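Local coordinates for chitinase (Thermococcus kodakarensis KOD1, PDB 5DHD), which hydrolyses chitin and, through the chitin-binding domain described here, probably holds on to the insoluble polysaccharide, at residues Trp33-Lys38 and Glu86-Tyr91; Ser44-Trp49 and Gly76-Gly81. All coordinates share one frame; numbering follows the deposited sequence.

How the contacts relate
The domain is a two-sheet antiparallel beta sandwich. Contact 1 pairs strands 34-39 and 85-92 inside the five-stranded sheet. Contact 2 pairs strands 45-49 and 72-79 at one margin of the four-stranded sheet, where 45-49 is outermost. Their centres lie about 14 Å apart. Along the chain contact 2 is nested within the loop that contact 1 closes. The chain changes sheet between 34-39 and 45-49, returns for 51-56 and 59-64, crosses again to 72-79 and comes back for 85-92. The contacts meet in the core, where V37 CG1 packs 4.0 Å from F77 CZ. Each pairing thus builds one sheet, and their inner side chains help join the two.

Contact 1. Residues Trp33-Lys38 and Glu86-Tyr91; sequences WVVKVK and EAIYLY. With PE3 (3,6,9,12,15,18,21,24,27,30,33,36,39-tridecaoxahentetracontane-1,41-diol), chain E; PE3 (3,6,9,12,15,18,21,24,27,30,33,36,39-tridecaoxahentetracontane-1,41-diol), chain F; PE3 (3,6,9,12,15,18,21,24,27,30,33,36,39-tridecaoxahentetracontane-1,41-diol), chain H.
This is an antiparallel strand pairing within the five-stranded sheet of the sandwich, with V34 opposite Y91 and K38 opposite A87. Backbone bonds run in reciprocal pairs at V34-Y91 and K36-Y89, with Y89 N donating to K36 O at 2.8 Å. At the other end K38 N donates to A87 O and K38 O accepts from E86 N. E86 and A87 therefore both face K38, which is a classic beta bulge.

V35, V37, I88 and L90 point to the apolar face. V35 CG1 meets I88 CG2 at 3.5 Å, and V35 CG2 touches L90 CD1. V35 also packs on F75 of the opposing sheet, while I88 and L90 reach W100 and W97.

The other face carries V34, K36, K38, A87, Y89 and Y91. K36 is extended beyond CG, and its CD comes within 4.2 Å of Y91 CE2. Four oxygens of one coiled glycol chain lie within hydrogen-bonding distance of K36 NZ, O16 at 2.9 Å; with at most three protons, the ammonium must share them. The same chain lies on the Y91 ring, with its C14 3.3 Å above the plane and over the centre. An alanine in place of Y91 would probably deprive the glycol chain of its flat support and let the K36 side chain turn more freely.

Beside E86, bends at chi2 (68°) and chi4 (58°) bring K38 NZ into a salt bridge with E86 OE1 at 3.2 Å, from above the carboxylate plane. One face is thus apolar and serves the core. The other mixes lysines and tyrosine rings with two small apolar residues. The glycol, probably from the crystallisation liquor, means only that this face can hold a flexible ether chain; chitin binding here is not established.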
loop_
_atom_site.group_PDB
_atom_site.type_symbol
_atom_site.label_atom_id
_atom_site.label_comp_id
_atom_site.label_asym_id
_atom_site.label_seq_id
_atom_site.Cartn_x
_atom_site.Cartn_y
_atom_site.Cartn_z
ATOM N N TRP A 33 9.490 5.334 -0.418
ATOM C CA TRP A 33 8.921 4.033 -0.115
ATOM C C TRP A 33 8.212 3.394 -1.295
ATOM O O TRP A 33 7.815 4.068 -2.249
ATOM C CB TRP A 33 7.965 4.147 1.082
ATOM C CG TRP A 33 6.911 5.236 0.987
ATOM C CD1 TRP A 33 6.953 6.465 1.574
ATOM C CD2 TRP A 33 5.631 5.133 0.344
ATOM N NE1 TRP A 33 5.764 7.136 1.349
ATOM C CE2 TRP A 33 4.943 6.337 0.593
ATOM C CE3 TRP A 33 4.998 4.131 -0.413
ATOM C CZ2 TRP A 33 3.642 6.578 0.108
ATOM C CZ3 TRP A 33 3.705 4.363 -0.895
ATOM C CH2 TRP A 33 3.045 5.578 -0.633
ATOM N N VAL A 34 8.073 2.075 -1.219
ATOM C CA VAL A 34 7.409 1.306 -2.253
ATOM C C VAL A 34 6.494 0.301 -1.577
ATOM O O VAL A 34 6.949 -0.535 -0.799
ATOM C CB VAL A 34 8.438 0.524 -3.114
ATOM C CG1 VAL A 34 7.723 -0.332 -4.155
ATOM C CG2 VAL A 34 9.373 1.506 -3.810
ATOM N N VAL A 35 5.199 0.399 -1.851
ATOM C CA VAL A 35 4.246 -0.540 -1.278
ATOM C C VAL A 35 3.730 -1.427 -2.405
ATOM O O VAL A 35 3.144 -0.939 -3.371
ATOM C CB VAL A 35 3.091 0.179 -0.583
ATOM C CG1 VAL A 35 1.975 -0.805 -0.233
ATOM C CG2 VAL A 35 3.605 0.827 0.690
ATOM N N LYS A 36 3.971 -2.728 -2.283
ATOM C CA LYS A 36 3.541 -3.694 -3.286
ATOM C C LYS A 36 2.335 -4.459 -2.783
ATOM O O LYS A 36 2.373 -5.061 -1.707
ATOM C CB LYS A 36 4.666 -4.675 -3.623
ATOM C CG LYS A 36 5.883 -4.031 -4.248
ATOM C CD LYS A 36 6.761 -5.125 -4.820
ATOM C CE LYS A 36 7.800 -4.548 -5.724
ATOM N NZ LYS A 36 8.712 -5.587 -6.261
ATOM N N VAL A 37 1.278 -4.452 -3.584
ATOM C CA VAL A 37 0.028 -5.103 -3.224
ATOM C C VAL A 37 -0.319 -6.243 -4.172
ATOM O O VAL A 37 -0.265 -6.086 -5.392
ATOM C CB VAL A 37 -1.112 -4.071 -3.250
ATOM C CG1 VAL A 37 -2.434 -4.732 -2.885
ATOM C CG2 VAL A 37 -0.783 -2.903 -2.314
ATOM N N LYS A 38 -0.671 -7.389 -3.597
ATOM C CA LYS A 38 -1.066 -8.560 -4.372
ATOM C C LYS A 38 -2.576 -8.718 -4.243
ATOM O O LYS A 38 -3.103 -8.817 -3.134
ATOM C CB LYS A 38 -0.385 -9.823 -3.839
ATOM C CG LYS A 38 -0.818 -11.127 -4.545
ATOM C CD LYS A 38 -0.333 -11.177 -5.987
ATOM C CE LYS A 38 -0.672 -12.517 -6.650
ATOM N NZ LYS A 38 -2.143 -12.811 -6.650
ATOM N N GLU A 86 -4.519 -9.857 -0.959
ATOM C CA GLU A 86 -3.955 -11.032 -0.309
ATOM C C GLU A 86 -2.746 -10.687 0.546
ATOM O O GLU A 86 -2.496 -11.339 1.559
ATOM C CB GLU A 86 -3.535 -12.059 -1.352
ATOM C CG GLU A 86 -4.667 -12.461 -2.280
ATOM C CD GLU A 86 -4.273 -13.545 -3.255
ATOM O OE1 GLU A 86 -3.086 -13.603 -3.646
ATOM O OE2 GLU A 86 -5.160 -14.334 -3.637
ATOM N N ALA A 87 -1.989 -9.673 0.132
ATOM C CA ALA A 87 -0.803 -9.260 0.879
ATOM C C ALA A 87 -0.353 -7.855 0.502
ATOM O O ALA A 87 -0.584 -7.397 -0.617
ATOM C CB ALA A 87 0.353 -10.242 0.601
ATOM N N ILE A 88 0.283 -7.177 1.453
ATOM C CA ILE A 88 0.806 -5.833 1.237
ATOM C C ILE A 88 2.229 -5.831 1.786
ATOM O O ILE A 88 2.458 -6.229 2.932
ATOM C CB ILE A 88 -0.034 -4.747 1.960
ATOM C CG1 ILE A 88 -1.488 -4.770 1.438
ATOM C CG2 ILE A 88 0.630 -3.362 1.772
ATOM C CD1 ILE A 88 -2.427 -3.776 2.146
ATOM N N TYR A 89 3.179 -5.398 0.963
ATOM C CA TYR A 89 4.584 -5.361 1.358
ATOM C C TYR A 89 5.126 -3.938 1.331
ATOM O O TYR A 89 4.897 -3.206 0.370
ATOM C CB TYR A 89 5.428 -6.207 0.387
ATOM C CG TYR A 89 4.971 -7.648 0.258
ATOM C CD1 TYR A 89 5.427 -8.629 1.143
ATOM C CD2 TYR A 89 4.073 -8.019 -0.733
ATOM C CE1 TYR A 89 4.990 -9.947 1.031
ATOM C CE2 TYR A 89 3.632 -9.327 -0.855
ATOM C CZ TYR A 89 4.099 -10.275 0.030
ATOM O OH TYR A 89 3.669 -11.565 -0.118
ATOM N N LEU A 90 5.848 -3.555 2.380
ATOM C CA LEU A 90 6.454 -2.228 2.440
ATOM C C LEU A 90 7.960 -2.352 2.254
ATOM O O LEU A 90 8.651 -2.970 3.068
ATOM C CB LEU A 90 6.170 -1.536 3.771
ATOM C CG LEU A 90 6.976 -0.245 4.031
ATOM C CD1 LEU A 90 6.620 0.857 3.024
ATOM C CD2 LEU A 90 6.702 0.218 5.469
ATOM N N TYR A 91 8.455 -1.762 1.172
ATOM C CA TYR A 91 9.876 -1.772 0.860
ATOM C C TYR A 91 10.455 -0.374 0.956
ATOM O O TYR A 91 9.881 0.584 0.442
ATOM C CB TYR A 91 10.139 -2.304 -0.549
ATOM C CG TYR A 91 10.004 -3.802 -0.666
ATOM C CD1 TYR A 91 11.075 -4.642 -0.343
ATOM C CD2 TYR A 91 8.797 -4.388 -1.061
ATOM C CE1 TYR A 91 10.941 -6.037 -0.410
ATOM C CE2 TYR A 91 8.656 -5.786 -1.133
ATOM C CZ TYR A 91 9.734 -6.592 -0.804
ATOM O OH TYR A 91 9.616 -7.962 -0.879
HETATM C C18 PE3 E . 8.778 -8.590 -4.462
HETATM C C17 PE3 E . 10.211 -8.170 -4.165
HETATM O O16 PE3 E . 10.196 -6.757 -4.048
HETATM C C15 PE3 E . 11.471 -6.217 -3.763
HETATM C C14 PE3 E . 11.298 -4.713 -3.690
HETATM O O13 PE3 E . 11.073 -4.280 -5.022
HETATM C C12 PE3 E . 10.861 -2.882 -4.993
HETATM C C11 PE3 E . 10.639 -2.404 -6.424
HETATM O O10 PE3 E . 9.619 -3.134 -7.084
HETATM C C9 PE3 E . 9.534 -2.545 -8.379
HETATM C C8 PE3 E . 8.482 -3.191 -9.270
HETATM O O7 PE3 E . 8.428 -4.592 -9.047
HETATM C C6 PE3 E . 7.398 -5.073 -9.901
HETATM C C5 PE3 E . 7.222 -6.591 -9.800
HETATM O O4 PE3 E . 7.331 -7.014 -8.449
HETATM C C30 PE3 F . 2.936 -11.484 6.694
HETATM C C29 PE3 F . 2.895 -11.104 5.215
HETATM O O28 PE3 F . 2.647 -12.270 4.447
HETATM C C27 PE3 F . 2.613 -11.884 3.071
HETATM C C26 PE3 F . 2.363 -13.115 2.195
HETATM O O25 PE3 F . 0.986 -13.501 2.264
HETATM O O13 PE3 H . -3.236 -13.594 6.751
HETATM C C12 PE3 H . -3.070 -12.156 6.504
HETATM C C11 PE3 H . -3.385 -11.794 5.085
HETATM O O10 PE3 H . -4.814 -11.590 4.881
HETATM C C9 PE3 H . -5.085 -11.360 3.457
HETATM C C8 PE3 H . -6.608 -11.205 3.145
HETATM O O7 PE3 H . -7.368 -12.392 3.648
HETATM C C6 PE3 H . -8.791 -12.217 3.341
#

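Contact 2. Residues Ser44-Trp49 and Gly76-Gly81; sequences SVSSFW and GFIATG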
loop_
_atom_site.group_PDB
_atom_site.type_symbol
_atom_site.label_atom_id
_atom_site.label_comp_id
_atom_site.label_asym_id
_atom_site.label_seq_id
_atom_site.Cartn_x
_atom_site.Cartn_y
_atom_site.Cartn_z
ATOM N N SER A 44 -9.090 -5.615 -9.278
ATOM C CA SER A 44 -8.249 -4.518 -9.725
ATOM C C SER A 44 -8.499 -3.311 -8.836
ATOM O O SER A 44 -9.519 -3.231 -8.149
ATOM C CB SER A 44 -8.530 -4.128 -11.191
ATOM O OG SER A 44 -9.847 -3.663 -11.371
ATOM N N VAL A 45 -7.551 -2.384 -8.830
ATOM C CA VAL A 45 -7.696 -1.172 -8.042
ATOM C C VAL A 45 -8.544 -0.211 -8.858
ATOM O O VAL A 45 -8.204 0.113 -10.001
ATOM C CB VAL A 45 -6.315 -0.555 -7.725
ATOM C CG1 VAL A 45 -6.472 0.850 -7.161
ATOM C CG2 VAL A 45 -5.603 -1.432 -6.734
ATOM N N SER A 46 -9.656 0.230 -8.283
ATOM C CA SER A 46 -10.553 1.147 -8.975
ATOM C C SER A 46 -10.373 2.600 -8.551
ATOM O O SER A 46 -10.786 3.516 -9.265
ATOM C CB SER A 46 -12.006 0.712 -8.786
ATOM O OG SER A 46 -12.321 0.574 -7.423
ATOM N N SER A 47 -9.762 2.813 -7.389
ATOM C CA SER A 47 -9.538 4.166 -6.900
ATOM C C SER A 47 -8.314 4.226 -5.990
ATOM O O SER A 47 -7.985 3.254 -5.315
ATOM C CB SER A 47 -10.757 4.653 -6.099
ATOM O OG SER A 47 -10.615 5.999 -5.676
ATOM N N PHE A 48 -7.620 5.358 -6.003
ATOM C CA PHE A 48 -6.469 5.547 -5.127
ATOM C C PHE A 48 -6.201 7.030 -4.941
ATOM O O PHE A 48 -6.630 7.859 -5.753
ATOM C CB PHE A 48 -5.205 4.821 -5.639
ATOM C CG PHE A 48 -4.660 5.366 -6.935
ATOM C CD1 PHE A 48 -5.183 4.950 -8.146
ATOM C CD2 PHE A 48 -3.627 6.302 -6.931
ATOM C CE1 PHE A 48 -4.674 5.470 -9.357
ATOM C CE2 PHE A 48 -3.110 6.826 -8.131
ATOM C CZ PHE A 48 -3.637 6.406 -9.331
ATOM N N TRP A 49 -5.507 7.361 -3.859
ATOM C CA TRP A 49 -5.210 8.749 -3.549
ATOM C C TRP A 49 -3.949 8.880 -2.708
ATOM O O TRP A 49 -3.567 7.949 -1.997
ATOM C CB TRP A 49 -6.405 9.388 -2.799
ATOM C CG TRP A 49 -6.882 8.583 -1.593
ATOM C CD1 TRP A 49 -6.441 8.691 -0.295
ATOM C CD2 TRP A 49 -7.836 7.514 -1.603
ATOM N NE1 TRP A 49 -7.064 7.748 0.498
ATOM C CE2 TRP A 49 -7.919 7.010 -0.279
ATOM C CE3 TRP A 49 -8.632 6.926 -2.604
ATOM C CZ2 TRP A 49 -8.762 5.941 0.066
ATOM C CZ3 TRP A 49 -9.474 5.850 -2.254
ATOM C CH2 TRP A 49 -9.524 5.376 -0.932
ATOM N N GLY A 76 -4.431 5.661 0.311
ATOM C CA GLY A 76 -5.426 4.610 0.299
ATOM C C GLY A 76 -5.831 4.222 -1.096
ATOM O O GLY A 76 -5.491 4.895 -2.074
ATOM N N PHE A 77 -6.560 3.118 -1.189
ATOM C CA PHE A 77 -7.041 2.654 -2.473
ATOM C C PHE A 77 -8.260 1.776 -2.270
ATOM O O PHE A 77 -8.538 1.313 -1.160
ATOM C CB PHE A 77 -5.968 1.858 -3.248
ATOM C CG PHE A 77 -5.456 0.639 -2.529
ATOM C CD1 PHE A 77 -4.398 0.727 -1.635
ATOM C CD2 PHE A 77 -6.023 -0.607 -2.786
ATOM C CE1 PHE A 77 -3.905 -0.426 -0.993
ATOM C CE2 PHE A 77 -5.532 -1.767 -2.157
ATOM C CZ PHE A 77 -4.479 -1.674 -1.264
ATOM N N ILE A 78 -9.002 1.574 -3.349
ATOM C CA ILE A 78 -10.173 0.718 -3.313
ATOM C C ILE A 78 -9.953 -0.352 -4.365
ATOM O O ILE A 78 -9.576 -0.048 -5.499
ATOM C CB ILE A 78 -11.477 1.483 -3.637
ATOM C CG1 ILE A 78 -11.758 2.507 -2.529
ATOM C CG2 ILE A 78 -12.651 0.474 -3.783
ATOM C CD1 ILE A 78 -12.857 3.522 -2.870
ATOM N N ALA A 79 -10.151 -1.608 -3.977
ATOM C CA ALA A 79 -9.999 -2.730 -4.893
ATOM C C ALA A 79 -11.384 -3.335 -5.101
ATOM O O ALA A 79 -12.220 -3.318 -4.196
ATOM C CB ALA A 79 -9.033 -3.781 -4.336
ATOM N N THR A 80 -11.634 -3.863 -6.291
ATOM C CA THR A 80 -12.934 -4.449 -6.578
ATOM C C THR A 80 -13.108 -5.770 -5.847
ATOM O O THR A 80 -12.158 -6.534 -5.680
ATOM C CB THR A 80 -13.109 -4.677 -8.084
ATOM O OG1 THR A 80 -12.112 -5.586 -8.557
ATOM C CG2 THR A 80 -12.996 -3.338 -8.821
ATOM N N GLY A 81 -14.336 -6.028 -5.409
ATOM C CA GLY A 81 -14.614 -7.262 -4.701
ATOM C C GLY A 81 -14.449 -7.142 -3.199
ATOM O O GLY A 81 -14.012 -6.110 -2.678
HETATM O O HOH W 1 -11.940 -6.085 -11.354
#
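I78, W49 and G76 carry this antiparallel pairing of strand 45-49 with strand 72-79. W49 lays its indole over the backbone of the partner strand. Its CG sits between the backbone N and the carbonyl carbon (chi1 51°), which turns the ring across G76. G76 O lies 3.5 Å above the ring plane, over its centre. The same oxygen accepts a 3.0 Å bond from W49 N. F77 N is on the same face, nearer the rim. A CB on G76 would fall just 2.5 Å from W49 CZ2, so this closeness depends on G76 having no side chain.

I78 CG1 instead lies at the ring edge, in plane, 4.0 Å from W49 CH2, and I78 CD1 touches S47 CB.

The backbone of I78 also marks a classic beta bulge, with S46 and S47 both facing it. I78 O takes a 2.8 Å bond from S46 N and a weak one from S47 N. I78 N donates to S47 O at 2.8 Å. Beyond the bulge, T80 N donates to S44 O, and S44 N donates to T80 OG1. On the opposite face F77 stacks on F62 in the core.

Strand 45-49, outermost in the four-stranded sheet, is therefore joined to 72-79 by backbone bonds, and by an indole whose flat face rests on peptide groups while its edge meets an aliphatic chain.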